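Local structure of alkaline phosphatase (7KWD) at residues V43-G48 against H146-S151; A57-R62 against Q337-L342; V68-R73 against E295-L300; G272-A277 against G284-D289; H351-L356 against N407-A412. The protein probably hydrolyses phosphate monoesters as a homodimeric, metal-dependent alkaline phosphatase whose active site holds zinc and magnesium ions. All blocks are in the same frame, centred on the assembly; numbering follows the deposited sequence.

Interaction 1. Residues V43-G48 against H146-S151. With MG (magnesium ion), chain D; ZN (zinc ion), chain E.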
# COMPACT_ATOMS: atom_id res chain seq x y z
N VAL A 43 -7.62 -14.79 -16.19
CA VAL A 43 -7.65 -13.92 -15.01
C VAL A 43 -6.68 -14.49 -13.98
O VAL A 43 -6.87 -15.61 -13.49
CB VAL A 43 -9.07 -13.81 -14.42
CG1 VAL A 43 -9.08 -12.81 -13.26
CG2 VAL A 43 -10.13 -13.43 -15.48
N PHE A 44 -5.65 -13.72 -13.64
CA PHE A 44 -4.58 -14.14 -12.73
C PHE A 44 -4.78 -13.32 -11.46
O PHE A 44 -4.50 -12.12 -11.42
CB PHE A 44 -3.22 -13.91 -13.38
CG PHE A 44 -2.07 -14.52 -12.61
CD1 PHE A 44 -2.24 -15.24 -11.47
CD2 PHE A 44 -0.75 -14.30 -13.07
CE1 PHE A 44 -1.18 -15.75 -10.75
CE2 PHE A 44 0.34 -14.85 -12.37
CZ PHE A 44 0.11 -15.57 -11.20
N VAL A 45 -5.31 -13.98 -10.42
CA VAL A 45 -5.55 -13.32 -9.13
C VAL A 45 -4.35 -13.54 -8.23
O VAL A 45 -3.96 -14.68 -7.97
CB VAL A 45 -6.82 -13.85 -8.46
CG1 VAL A 45 -7.02 -13.16 -7.11
CG2 VAL A 45 -8.01 -13.68 -9.38
N TYR A 46 -3.78 -12.44 -7.73
CA TYR A 46 -2.81 -12.45 -6.64
C TYR A 46 -3.59 -12.22 -5.35
O TYR A 46 -3.94 -11.10 -5.00
CB TYR A 46 -1.78 -11.34 -6.86
CG TYR A 46 -0.65 -11.60 -7.84
CD1 TYR A 46 -0.89 -11.86 -9.18
CD2 TYR A 46 0.68 -11.47 -7.44
CE1 TYR A 46 0.14 -12.03 -10.07
CE2 TYR A 46 1.73 -11.62 -8.33
CZ TYR A 46 1.46 -11.91 -9.64
OH TYR A 46 2.49 -12.09 -10.53
N ASP A 47 -3.90 -13.29 -4.62
CA ASP A 47 -4.74 -13.17 -3.45
C ASP A 47 -3.97 -12.55 -2.29
O ASP A 47 -2.90 -13.02 -1.93
CB ASP A 47 -5.29 -14.54 -3.04
CG ASP A 47 -6.51 -14.42 -2.20
OD1 ASP A 47 -6.40 -13.72 -1.17
OD2 ASP A 47 -7.58 -14.96 -2.59
N GLY A 48 -4.51 -11.48 -1.72
CA GLY A 48 -3.90 -10.84 -0.56
C GLY A 48 -2.67 -10.01 -0.83
O GLY A 48 -1.98 -9.60 0.12
N HIS A 146 -11.74 -23.57 -2.98
CA HIS A 146 -11.68 -22.37 -2.16
C HIS A 146 -12.42 -21.21 -2.82
O HIS A 146 -12.90 -21.30 -3.95
CB HIS A 146 -10.22 -22.03 -1.87
CG HIS A 146 -9.99 -21.37 -0.55
ND1 HIS A 146 -9.41 -20.13 -0.45
CD2 HIS A 146 -10.21 -21.80 0.72
CE1 HIS A 146 -9.31 -19.80 0.83
NE2 HIS A 146 -9.78 -20.80 1.56
N ALA A 147 -12.54 -20.11 -2.07
CA ALA A 147 -13.50 -19.07 -2.42
C ALA A 147 -13.19 -18.44 -3.76
O ALA A 147 -14.10 -18.17 -4.55
CB ALA A 147 -13.50 -17.98 -1.35
N THR A 148 -11.91 -18.20 -4.07
CA THR A 148 -11.61 -17.39 -5.25
C THR A 148 -11.98 -18.13 -6.52
O THR A 148 -12.70 -17.57 -7.36
CB THR A 148 -10.15 -16.97 -5.22
OG1 THR A 148 -9.91 -16.16 -4.06
CG2 THR A 148 -9.83 -16.18 -6.47
N PRO A 149 -11.54 -19.37 -6.73
CA PRO A 149 -12.02 -20.11 -7.91
C PRO A 149 -13.50 -20.38 -7.85
O PRO A 149 -14.21 -20.24 -8.87
CB PRO A 149 -11.20 -21.43 -7.87
CG PRO A 149 -10.66 -21.51 -6.48
CD PRO A 149 -10.49 -20.08 -6.00
N ALA A 150 -14.01 -20.73 -6.66
CA ALA A 150 -15.40 -21.18 -6.61
C ALA A 150 -16.34 -20.03 -6.92
O ALA A 150 -17.39 -20.23 -7.57
CB ALA A 150 -15.71 -21.79 -5.25
N SER A 151 -15.99 -18.81 -6.49
CA SER A 151 -16.89 -17.68 -6.70
C SER A 151 -17.06 -17.37 -8.18
O SER A 151 -17.97 -16.63 -8.54
CB SER A 151 -16.35 -16.44 -6.00
OG SER A 151 -15.17 -15.98 -6.68
MG MG D . -8.22 -17.02 -2.63
ZN ZN E . -8.46 -13.03 -0.86
O HOH W 1 -9.05 -18.93 -3.03
O HOH W 2 -9.45 -16.98 -1.12
O HOH W 3 -6.53 -17.43 -1.09
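Asp47 and Thr148 meet through a magnesium ion, an example of two distant parts of a chain joined by a shared metal. Asp47 OD2 and Thr148 OG1 both bind the ion, with Thr148 OG1 2.4 Å from the magnesium. The two oxygens stand 3.0 Å apart, from Asp47 OD2 to Thr148 OG1, as ligands of one ion and not as a hydrogen-bonded pair. Three waters and Glu270 complete six ligands. The other oxygen of the carboxylate, Asp47 OD1, lies 2.2 Å from a zinc ion that Ser95, Asp317 and His318 also bind, so Asp47 bridges the two metals.

A second shell holds one of the magnesium waters, which accepts from Thr148 N at 3.1 Å and also bonds to His146 ND1, 2.9 Å away in the plane of the imidazole. With OG1 beside its backbone N (chi1 -62°), Thr148 faces the ion and sends its methyl toward Val45. There Val45 CG1 and Thr148 CG2 meet tip to tip at 4.2 Å. Segment 43-48 lies on strand 40-46, which is paired in parallel with strands 265-271 and 310-325, while Thr148 sits in the first turn of helix 147-153, whose Pro149 packs against strand 265-271.

Interaction 2. Residues A57-R62 against Q337-L342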
# COMPACT_ATOMS: atom_id res chain seq x y z
N ALA A 57 9.40 -7.98 -3.23
CA ALA A 57 9.77 -8.90 -4.30
C ALA A 57 10.54 -8.19 -5.42
O ALA A 57 11.46 -8.75 -6.02
CB ALA A 57 8.53 -9.55 -4.88
N GLN A 58 10.10 -6.98 -5.77
CA GLN A 58 10.80 -6.16 -6.75
C GLN A 58 12.27 -5.98 -6.36
O GLN A 58 13.17 -6.16 -7.19
CB GLN A 58 10.12 -4.80 -6.88
CG GLN A 58 10.76 -3.86 -7.89
CD GLN A 58 10.07 -2.49 -7.91
OE1 GLN A 58 9.54 -2.06 -8.94
NE2 GLN A 58 10.07 -1.82 -6.77
N ALA A 59 12.51 -5.65 -5.09
CA ALA A 59 13.87 -5.44 -4.61
C ALA A 59 14.63 -6.74 -4.56
O ALA A 59 15.79 -6.81 -4.97
CB ALA A 59 13.84 -4.79 -3.23
N TYR A 60 13.97 -7.80 -4.08
CA TYR A 60 14.66 -9.08 -3.95
C TYR A 60 15.14 -9.59 -5.31
O TYR A 60 16.26 -10.07 -5.45
CB TYR A 60 13.75 -10.09 -3.27
CG TYR A 60 14.47 -11.38 -2.91
CD1 TYR A 60 14.57 -12.41 -3.81
CD2 TYR A 60 15.10 -11.54 -1.67
CE1 TYR A 60 15.26 -13.57 -3.50
CE2 TYR A 60 15.78 -12.72 -1.35
CZ TYR A 60 15.86 -13.71 -2.26
OH TYR A 60 16.55 -14.88 -1.98
N ALA A 61 14.27 -9.54 -6.31
CA ALA A 61 14.67 -10.01 -7.63
C ALA A 61 15.90 -9.25 -8.14
O ALA A 61 16.87 -9.85 -8.63
CB ALA A 61 13.49 -9.89 -8.60
N ARG A 62 15.89 -7.92 -8.01
CA ARG A 62 17.01 -7.14 -8.52
C ARG A 62 18.26 -7.38 -7.69
O ARG A 62 19.31 -7.76 -8.21
CB ARG A 62 16.66 -5.65 -8.54
CG ARG A 62 15.83 -5.23 -9.75
CD ARG A 62 15.11 -3.88 -9.49
NE ARG A 62 14.49 -3.35 -10.71
CZ ARG A 62 15.16 -2.71 -11.66
NH1 ARG A 62 16.48 -2.48 -11.57
NH2 ARG A 62 14.51 -2.30 -12.73
N GLN A 337 18.96 -4.34 4.20
CA GLN A 337 19.43 -5.58 4.84
C GLN A 337 18.30 -6.58 4.98
O GLN A 337 18.50 -7.79 4.82
CB GLN A 337 20.03 -5.27 6.21
CG GLN A 337 21.35 -4.53 6.17
CD GLN A 337 22.37 -5.27 5.34
OE1 GLN A 337 22.75 -6.39 5.66
NE2 GLN A 337 22.79 -4.66 4.24
N GLY A 338 17.08 -6.11 5.26
CA GLY A 338 15.96 -7.02 5.42
C GLY A 338 15.69 -7.86 4.19
O GLY A 338 15.17 -8.96 4.29
N VAL A 339 16.00 -7.32 3.01
CA VAL A 339 15.86 -8.08 1.79
C VAL A 339 16.90 -9.19 1.74
O VAL A 339 16.60 -10.35 1.43
CB VAL A 339 15.97 -7.14 0.58
CG1 VAL A 339 16.02 -7.89 -0.73
CG2 VAL A 339 14.78 -6.10 0.58
N ASP A 340 18.16 -8.84 2.01
CA ASP A 340 19.20 -9.86 2.06
C ASP A 340 18.83 -10.95 3.04
O ASP A 340 19.02 -12.14 2.76
CB ASP A 340 20.53 -9.25 2.46
CG ASP A 340 21.01 -8.20 1.50
OD1 ASP A 340 20.67 -8.28 0.30
OD2 ASP A 340 21.74 -7.30 1.97
N LEU A 341 18.28 -10.57 4.19
CA LEU A 341 18.01 -11.51 5.27
C LEU A 341 16.89 -12.50 4.94
O LEU A 341 16.65 -13.44 5.71
CB LEU A 341 17.65 -10.72 6.53
CG LEU A 341 18.65 -10.42 7.65
CD1 LEU A 341 20.03 -10.88 7.29
CD2 LEU A 341 18.66 -8.97 8.06
N LEU A 342 16.20 -12.33 3.81
CA LEU A 342 15.24 -13.32 3.37
C LEU A 342 15.90 -14.48 2.65
O LEU A 342 15.32 -15.57 2.60
CB LEU A 342 14.18 -12.69 2.46
CG LEU A 342 13.31 -11.62 3.10
CD1 LEU A 342 12.07 -11.31 2.24
CD2 LEU A 342 12.84 -12.02 4.49
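Val339 lies against Tyr60 and Ala59, and this small contact shows how one branched side chain can fit between two successive residues of a neighbouring helix. The apolar part is divided between its two methyls. Val339 CG1, anti to the backbone N (chi1 172°), settles over the backbone of Tyr60, 3.7 Å from Tyr60 CA, and lies 3.9 Å from the ring carbon Tyr60 CD2. The other methyl, Val339 CG2, turns to the preceding residue and meets Ala59 CB at 4.1 Å. Further along, Leu342 touches the ring through its CB, 4.1 Å from Tyr60 CE2, in an oblique approach.

From segment 337-342 a polar atom, Val339 O, also approaches the ring. It lies in the ring plane at the edge, 3.6 Å from Tyr60 CD2, so that the weakly positive C-H rim of the tyrosine faces the carbonyl. The same oxygen also accepts the backbone bond from Leu342 N, 3.1 Å away.

Charged groups work around the patch: Asp340 forms salt bridges with Arg63 and Arg64, which follow segment 57-62 on helix 51-65. Leu287 of helix 283-306 packs on both Tyr60 and Leu342, and Tyr91 of the second subunit packs on Ala59.

The chemistry between the two segments is thus mainly dispersive, with shape rather than directed bonds fitting the short helix 337-340 to helix 51-65. Directional bonding comes from the neighbouring arginines, and the packing reaches as far as the dimer interface.

Interaction 3. Residues V68-R73 against E295-L300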
# COMPACT_ATOMS: atom_id res chain seq x y z
N VAL A 68 15.14 -8.35 -13.17
CA VAL A 68 13.94 -7.53 -13.02
C VAL A 68 12.72 -8.45 -12.97
O VAL A 68 12.50 -9.23 -13.88
CB VAL A 68 13.81 -6.53 -14.16
CG1 VAL A 68 12.56 -5.69 -14.00
CG2 VAL A 68 15.06 -5.67 -14.21
N LEU A 69 11.94 -8.34 -11.90
CA LEU A 69 10.70 -9.07 -11.76
C LEU A 69 9.79 -8.86 -12.97
O LEU A 69 9.60 -7.73 -13.43
CB LEU A 69 10.03 -8.55 -10.48
CG LEU A 69 8.94 -9.33 -9.78
CD1 LEU A 69 9.52 -10.54 -9.11
CD2 LEU A 69 8.30 -8.42 -8.76
N ALA A 70 9.21 -9.95 -13.48
CA ALA A 70 8.33 -9.81 -14.62
C ALA A 70 7.17 -8.86 -14.31
O ALA A 70 6.76 -8.06 -15.15
CB ALA A 70 7.80 -11.16 -15.08
N LEU A 71 6.65 -8.91 -13.09
CA LEU A 71 5.55 -8.01 -12.73
C LEU A 71 6.00 -6.55 -12.82
O LEU A 71 5.24 -5.69 -13.27
CB LEU A 71 5.02 -8.36 -11.34
CG LEU A 71 3.78 -7.59 -10.93
CD1 LEU A 71 2.69 -7.68 -11.99
CD2 LEU A 71 3.27 -8.01 -9.54
N GLU A 72 7.24 -6.24 -12.42
CA GLU A 72 7.71 -4.87 -12.59
C GLU A 72 7.67 -4.47 -14.07
O GLU A 72 7.21 -3.37 -14.42
CB GLU A 72 9.12 -4.67 -12.03
CG GLU A 72 9.66 -3.26 -12.29
CD GLU A 72 11.12 -3.02 -11.87
OE1 GLU A 72 11.65 -3.82 -11.07
OE2 GLU A 72 11.74 -2.05 -12.35
N ARG A 73 8.18 -5.33 -14.95
CA ARG A 73 8.18 -5.01 -16.38
C ARG A 73 6.77 -4.72 -16.89
O ARG A 73 6.58 -3.82 -17.71
CB ARG A 73 8.80 -6.15 -17.19
CG ARG A 73 10.18 -6.55 -16.68
CD ARG A 73 10.82 -7.72 -17.50
NE ARG A 73 11.84 -8.48 -16.75
CZ ARG A 73 12.79 -9.21 -17.33
NH1 ARG A 73 12.86 -9.28 -18.65
NH2 ARG A 73 13.70 -9.85 -16.60
N GLU A 295 6.91 -16.47 -12.15
CA GLU A 295 7.20 -17.46 -13.18
C GLU A 295 5.97 -17.74 -14.02
O GLU A 295 6.06 -17.99 -15.23
CB GLU A 295 7.71 -18.76 -12.57
CG GLU A 295 9.10 -18.65 -11.98
CD GLU A 295 9.58 -19.99 -11.39
OE1 GLU A 295 10.02 -19.99 -10.21
OE2 GLU A 295 9.50 -21.03 -12.09
N VAL A 296 4.80 -17.75 -13.37
CA VAL A 296 3.55 -17.99 -14.09
C VAL A 296 3.26 -16.85 -15.04
O VAL A 296 2.84 -17.06 -16.19
CB VAL A 296 2.38 -18.20 -13.10
CG1 VAL A 296 1.03 -18.25 -13.84
CG2 VAL A 296 2.60 -19.50 -12.29
N LEU A 297 3.48 -15.62 -14.58
CA LEU A 297 3.28 -14.43 -15.41
C LEU A 297 4.02 -14.55 -16.73
O LEU A 297 3.49 -14.21 -17.79
CB LEU A 297 3.78 -13.23 -14.65
CG LEU A 297 3.16 -11.86 -14.79
CD1 LEU A 297 1.66 -11.89 -14.78
CD2 LEU A 297 3.74 -11.03 -13.61
N GLU A 298 5.26 -15.03 -16.66
CA GLU A 298 6.07 -15.16 -17.85
C GLU A 298 5.44 -16.14 -18.79
O GLU A 298 5.37 -15.88 -20.00
CB GLU A 298 7.47 -15.59 -17.44
CG GLU A 298 8.22 -14.42 -16.81
CD GLU A 298 9.66 -14.70 -16.48
OE1 GLU A 298 9.98 -15.87 -16.15
OE2 GLU A 298 10.47 -13.74 -16.53
N LEU A 299 4.90 -17.23 -18.25
CA LEU A 299 4.17 -18.19 -19.06
C LEU A 299 2.94 -17.57 -19.70
O LEU A 299 2.65 -17.78 -20.88
CB LEU A 299 3.78 -19.38 -18.19
CG LEU A 299 3.97 -20.71 -18.89
CD1 LEU A 299 5.45 -20.92 -19.19
CD2 LEU A 299 3.42 -21.76 -17.96
N LEU A 300 2.15 -16.85 -18.90
CA LEU A 300 0.88 -16.33 -19.40
C LEU A 300 1.11 -15.24 -20.43
O LEU A 300 0.37 -15.16 -21.41
CB LEU A 300 0.05 -15.81 -18.23
CG LEU A 300 -0.37 -16.88 -17.22
CD1 LEU A 300 -1.21 -16.27 -16.10
CD2 LEU A 300 -1.12 -18.05 -17.91
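Beside Ala70, on which Glu298 rests, the flat guanidinium of Arg73 carries at its edge, in plane, the carbonyl of Val68. The setting is helix-on-helix packing in the alpha/beta fold of the phosphatase, with the start of helix 70-75 laid against helix 283-306. The grip on the carbonyl is side-on: Arg73 NE and Arg73 NH2 both donate to Val68 O, each at 3.0 Å. The NH2 donor lies in the carbonyl plane on a lone pair, whereas NE comes from 47° above it. Together the two bonds fix the rotation of the guanidinium, whose NH2 remains 5.1 Å from Glu298 OE2, a separation at which opposite charges may still attract weakly, though they are not in contact.

Asp294 of the longer helix accepts the backbone N-H groups of Ala70 and Leu71, satisfying these two at the start of the helix. Ala70 CB lies 3.7 Å from Glu298 CG, beyond which the glutamate chain runs extended. Leu297 also reaches Phe44 and Tyr46, joining this helix pair to strand 40-46. Across the interface its side chain passes Leu71 at an angle, and the methyl Leu297 CD2 nestles against the backbone there, 3.6 Å from Leu71 CA and 3.7 Å from Leu71 CB.

Interaction 4. Residues G272-A277 against G284-D289. With ZN (zinc ion), chain F.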
# COMPACT_ATOMS: atom_id res chain seq x y z
N GLY A 272 -2.95 -18.12 -4.59
CA GLY A 272 -3.85 -17.92 -3.48
C GLY A 272 -3.24 -17.92 -2.12
O GLY A 272 -3.95 -17.64 -1.14
N ARG A 273 -1.95 -18.23 -2.00
CA ARG A 273 -1.34 -18.34 -0.68
C ARG A 273 -0.43 -17.17 -0.35
O ARG A 273 0.15 -17.12 0.75
CB ARG A 273 -0.59 -19.67 -0.54
CG ARG A 273 -1.50 -20.89 -0.89
CD ARG A 273 -1.17 -22.18 -0.12
NE ARG A 273 -1.49 -22.00 1.30
CZ ARG A 273 -0.94 -22.70 2.28
NH1 ARG A 273 -0.05 -23.65 2.01
NH2 ARG A 273 -1.29 -22.44 3.52
N ILE A 274 -0.31 -16.20 -1.26
CA ILE A 274 0.22 -14.90 -0.87
C ILE A 274 -0.55 -14.38 0.33
O ILE A 274 0.04 -13.98 1.34
CB ILE A 274 0.15 -13.91 -2.05
CG1 ILE A 274 1.07 -14.37 -3.19
CG2 ILE A 274 0.46 -12.50 -1.57
CD1 ILE A 274 0.81 -13.62 -4.51
N ASP A 275 -1.89 -14.40 0.23
CA ASP A 275 -2.77 -14.05 1.34
C ASP A 275 -2.40 -14.82 2.61
O ASP A 275 -2.17 -14.22 3.66
CB ASP A 275 -4.22 -14.33 0.93
CG ASP A 275 -5.22 -13.94 1.98
OD1 ASP A 275 -5.27 -12.73 2.33
OD2 ASP A 275 -5.97 -14.85 2.42
N HIS A 276 -2.26 -16.14 2.50
CA HIS A 276 -2.02 -16.96 3.67
C HIS A 276 -0.71 -16.61 4.34
O HIS A 276 -0.63 -16.49 5.56
CB HIS A 276 -2.03 -18.44 3.29
CG HIS A 276 -3.33 -18.89 2.73
ND1 HIS A 276 -3.52 -20.13 2.17
CD2 HIS A 276 -4.52 -18.25 2.61
CE1 HIS A 276 -4.76 -20.25 1.75
NE2 HIS A 276 -5.39 -19.13 2.00
N ALA A 277 0.35 -16.45 3.54
CA ALA A 277 1.63 -16.08 4.13
C ALA A 277 1.53 -14.73 4.81
O ALA A 277 2.13 -14.50 5.86
CB ALA A 277 2.72 -16.05 3.07
N GLY A 284 9.06 -14.16 4.21
CA GLY A 284 9.79 -15.05 3.30
C GLY A 284 8.85 -15.96 2.54
O GLY A 284 9.08 -16.27 1.37
N ALA A 285 7.79 -16.43 3.19
CA ALA A 285 6.82 -17.22 2.45
C ALA A 285 6.06 -16.37 1.42
O ALA A 285 5.85 -16.81 0.28
CB ALA A 285 5.84 -17.89 3.42
N THR A 286 5.70 -15.14 1.79
CA THR A 286 5.06 -14.24 0.83
C THR A 286 5.93 -14.03 -0.39
O THR A 286 5.45 -14.10 -1.53
CB THR A 286 4.77 -12.91 1.50
OG1 THR A 286 3.92 -13.14 2.63
CG2 THR A 286 4.12 -11.96 0.52
N LEU A 287 7.21 -13.77 -0.17
CA LEU A 287 8.12 -13.52 -1.26
C LEU A 287 8.15 -14.68 -2.24
O LEU A 287 8.08 -14.47 -3.45
CB LEU A 287 9.52 -13.26 -0.71
CG LEU A 287 10.66 -13.37 -1.72
CD1 LEU A 287 10.61 -12.19 -2.69
CD2 LEU A 287 12.02 -13.36 -1.01
N TRP A 288 8.29 -15.91 -1.74
CA TRP A 288 8.44 -17.04 -2.66
C TRP A 288 7.13 -17.33 -3.40
O TRP A 288 7.19 -17.77 -4.55
CB TRP A 288 8.99 -18.28 -1.93
CG TRP A 288 10.48 -18.15 -1.83
CD1 TRP A 288 11.20 -17.82 -0.74
CD2 TRP A 288 11.42 -18.29 -2.91
NE1 TRP A 288 12.52 -17.75 -1.05
CE2 TRP A 288 12.69 -18.04 -2.38
CE3 TRP A 288 11.31 -18.61 -4.25
CZ2 TRP A 288 13.84 -18.09 -3.15
CZ3 TRP A 288 12.46 -18.66 -5.02
CH2 TRP A 288 13.71 -18.41 -4.47
N ASP A 289 5.97 -17.07 -2.80
CA ASP A 289 4.73 -17.24 -3.57
C ASP A 289 4.56 -16.11 -4.58
O ASP A 289 3.97 -16.31 -5.65
CB ASP A 289 3.51 -17.34 -2.63
CG ASP A 289 3.21 -18.79 -2.21
OD1 ASP A 289 4.19 -19.52 -1.94
OD2 ASP A 289 2.03 -19.22 -2.19
ZN ZN F . -7.19 -13.97 3.73
O HOH W 4 0.05 -18.84 -3.93
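A zinc site stands on one face of an antiparallel helical hairpin here, and Ala277, Ala285 and Thr286 close the hairpin. Helices 273-277 and 284-289 run at 167° with axes 8.2 Å apart, while Asp275, turned from the interface, binds zinc through OD2 at 2.0 Å, together with His279 and His433. Small residues permit the close approach: Ala277 CB lies 3.6 Å from Ala285 CB and 3.2 Å from Thr286 OG1, a hydroxyl hydrogen-bonded to Asn278 OD1 and Asp282 O.

At the other end the Asp289 carboxylate crosses the base of the Arg273 side chain obliquely. Asp289 OD2 is 3.1 Å from Arg273 CB, and a water links the two residues, donating to Asp289 OD2 at 2.7 Å and accepting from Arg273 N at 2.8 Å. Asp289 OD1 is held by Glu234 N. The side chains of Ile274 and Asp289 run past each other in opposite directions, touching at CG1 and CB.

Bent at chi2 and chi3, Arg273 leads its guanidinium away to Glu350, and Arg273 NE donates almost straight (173°) to His276 ND1 at 2.9 Å, in both group planes. The Arg273 and Asp289 charges are therefore served by different partners: packing and one bridging water join the helices, without a salt bridge between Arg273 and Asp289.

Interaction 5. Residues H351-L356 against N407-A412; sequences HMLRVL and NTMAWA
Met409 reaches Leu353 and Met352 from a helix whose Ala412 N to Thr408 O backbone bond, 2.7 Å, is the shortest polar link within the two segments. Between the segments themselves the contact is made by apolar side chains, a case of flexible thioethers filling the gap between helices whose backbones stay well apart: the nearest CA atoms, those of Leu353 and Met409, are 9.7 Å from each other.

The sulfur of Met409 lies at the fork of Leu353, 3.3 Å from Leu353 CD1 and 3.7 Å from Leu353 CD2. The first is tight, and the leucine torsions (chi1 -103°, chi2 11°) are away from the usual staggered values, which may reflect crowding or the modelling. A bend at the last torsion (chi3 76°) carries Met409 CE to 3.7 Å from Leu353 CD1 and 4.0 Å from Met352 CE. The two methionines pass each other in opposite directions.

Phe349 and Val385 pack on Met409, Ile389 on Leu353, and Phe369 and Met372 on Met352. Asn407 ND2 bonds to the backbone oxygen of the zinc ligand His279. The arrangement is typical of a small all-helical cluster, in which helices 349-356, 362-373, 379-391 and 406-412 pack through methionine, leucine and aromatic side chains.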
# COMPACT_ATOMS: atom_id res chain seq x y z
N HIS A 351 5.24 -24.75 7.95
CA HIS A 351 6.03 -25.97 7.95
C HIS A 351 6.77 -26.12 9.26
O HIS A 351 6.76 -27.20 9.87
CB HIS A 351 6.97 -25.93 6.77
CG HIS A 351 7.81 -27.14 6.63
ND1 HIS A 351 7.41 -28.24 5.92
CD2 HIS A 351 9.07 -27.40 7.06
CE1 HIS A 351 8.38 -29.13 5.92
NE2 HIS A 351 9.40 -28.65 6.60
N MET A 352 7.38 -25.04 9.75
CA MET A 352 7.97 -25.05 11.08
C MET A 352 6.98 -25.59 12.11
O MET A 352 7.30 -26.51 12.85
CB MET A 352 8.45 -23.65 11.45
CG MET A 352 9.66 -23.18 10.60
SD MET A 352 10.09 -21.41 10.76
CE MET A 352 10.51 -21.40 12.56
N LEU A 353 5.77 -25.02 12.15
CA LEU A 353 4.79 -25.48 13.12
C LEU A 353 4.52 -26.98 12.95
O LEU A 353 4.41 -27.73 13.92
CB LEU A 353 3.50 -24.70 12.97
CG LEU A 353 3.15 -23.59 13.95
CD1 LEU A 353 4.28 -23.20 14.88
CD2 LEU A 353 2.63 -22.34 13.21
N ARG A 354 4.43 -27.43 11.71
CA ARG A 354 4.23 -28.85 11.47
C ARG A 354 5.38 -29.66 12.04
O ARG A 354 5.17 -30.64 12.76
CB ARG A 354 4.06 -29.04 9.96
CG ARG A 354 3.52 -30.33 9.48
CD ARG A 354 3.44 -30.25 7.95
NE ARG A 354 2.42 -29.30 7.50
CZ ARG A 354 2.52 -28.45 6.47
NH1 ARG A 354 3.64 -28.36 5.73
NH2 ARG A 354 1.48 -27.67 6.19
N VAL A 355 6.61 -29.23 11.78
CA VAL A 355 7.80 -29.91 12.27
C VAL A 355 7.84 -29.95 13.79
O VAL A 355 8.23 -30.96 14.40
CB VAL A 355 9.07 -29.21 11.72
CG1 VAL A 355 10.22 -29.47 12.67
CG2 VAL A 355 9.37 -29.63 10.33
N LEU A 356 7.48 -28.84 14.41
CA LEU A 356 7.58 -28.69 15.85
C LEU A 356 6.54 -29.51 16.60
O LEU A 356 6.76 -29.87 17.77
CB LEU A 356 7.41 -27.22 16.20
CG LEU A 356 8.61 -26.32 15.91
CD1 LEU A 356 8.20 -24.87 16.13
CD2 LEU A 356 9.80 -26.71 16.78
N ASN A 407 1.74 -15.21 14.23
CA ASN A 407 2.10 -13.81 14.43
C ASN A 407 3.01 -13.64 15.65
O ASN A 407 3.85 -12.74 15.67
CB ASN A 407 0.86 -12.91 14.60
CG ASN A 407 0.03 -12.72 13.30
OD1 ASN A 407 -0.99 -12.04 13.33
ND2 ASN A 407 0.44 -13.33 12.19
N THR A 408 2.84 -14.46 16.68
CA THR A 408 3.81 -14.43 17.78
C THR A 408 5.17 -14.88 17.28
O THR A 408 6.21 -14.32 17.66
CB THR A 408 3.33 -15.31 18.94
OG1 THR A 408 2.07 -14.83 19.43
CG2 THR A 408 4.35 -15.27 20.10
N MET A 409 5.20 -15.89 16.40
CA MET A 409 6.45 -16.29 15.78
C MET A 409 7.12 -15.11 15.08
O MET A 409 8.33 -14.91 15.20
CB MET A 409 6.19 -17.44 14.81
CG MET A 409 5.77 -18.73 15.52
SD MET A 409 5.23 -20.07 14.46
CE MET A 409 6.81 -20.66 13.81
N ALA A 410 6.34 -14.30 14.37
CA ALA A 410 6.94 -13.19 13.64
C ALA A 410 7.55 -12.18 14.60
O ALA A 410 8.69 -11.74 14.42
CB ALA A 410 5.90 -12.52 12.74
N TRP A 411 6.82 -11.87 15.68
CA TRP A 411 7.34 -10.95 16.68
C TRP A 411 8.51 -11.55 17.43
O TRP A 411 9.41 -10.82 17.86
CB TRP A 411 6.23 -10.56 17.65
CG TRP A 411 5.40 -9.42 17.17
CD1 TRP A 411 4.15 -9.48 16.63
CD2 TRP A 411 5.76 -8.04 17.22
NE1 TRP A 411 3.70 -8.21 16.34
CE2 TRP A 411 4.68 -7.31 16.68
CE3 TRP A 411 6.89 -7.34 17.65
CZ2 TRP A 411 4.71 -5.93 16.57
CZ3 TRP A 411 6.91 -5.97 17.54
CH2 TRP A 411 5.83 -5.28 16.99
N ALA A 412 8.54 -12.87 17.58
CA ALA A 412 9.67 -13.51 18.24
C ALA A 412 10.97 -13.28 17.48
O ALA A 412 12.04 -13.23 18.10
CB ALA A 412 9.38 -15.01 18.41

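All five contacts are largely buried; interactions 1 and 4, nearest the centre of the chain, bear the metals. They touch where Asp47 OD1 packs on Asp275 CB, and each puts a carboxylate on a metal, one where strand meets helix, the other on a helical hairpin. Interactions 3 and 4 share helix 283-306, at different turns, and interaction 3 meets interaction 1 through Phe44 and Tyr46 against Leu297 and Leu300. Interactions 2 and 3 lie farther out, near the second subunit, joined by the Arg62-Glu72 salt bridge; Glu298 gives interaction 3 an exposed rim. Leu287 carries packing from interaction 4 to interaction 2. Interaction 5 stands apart in the helical lobe. Chemistry follows place: metal ligands at the centre, apolar packing farther out, flanked by charges in interactions 2 and 3.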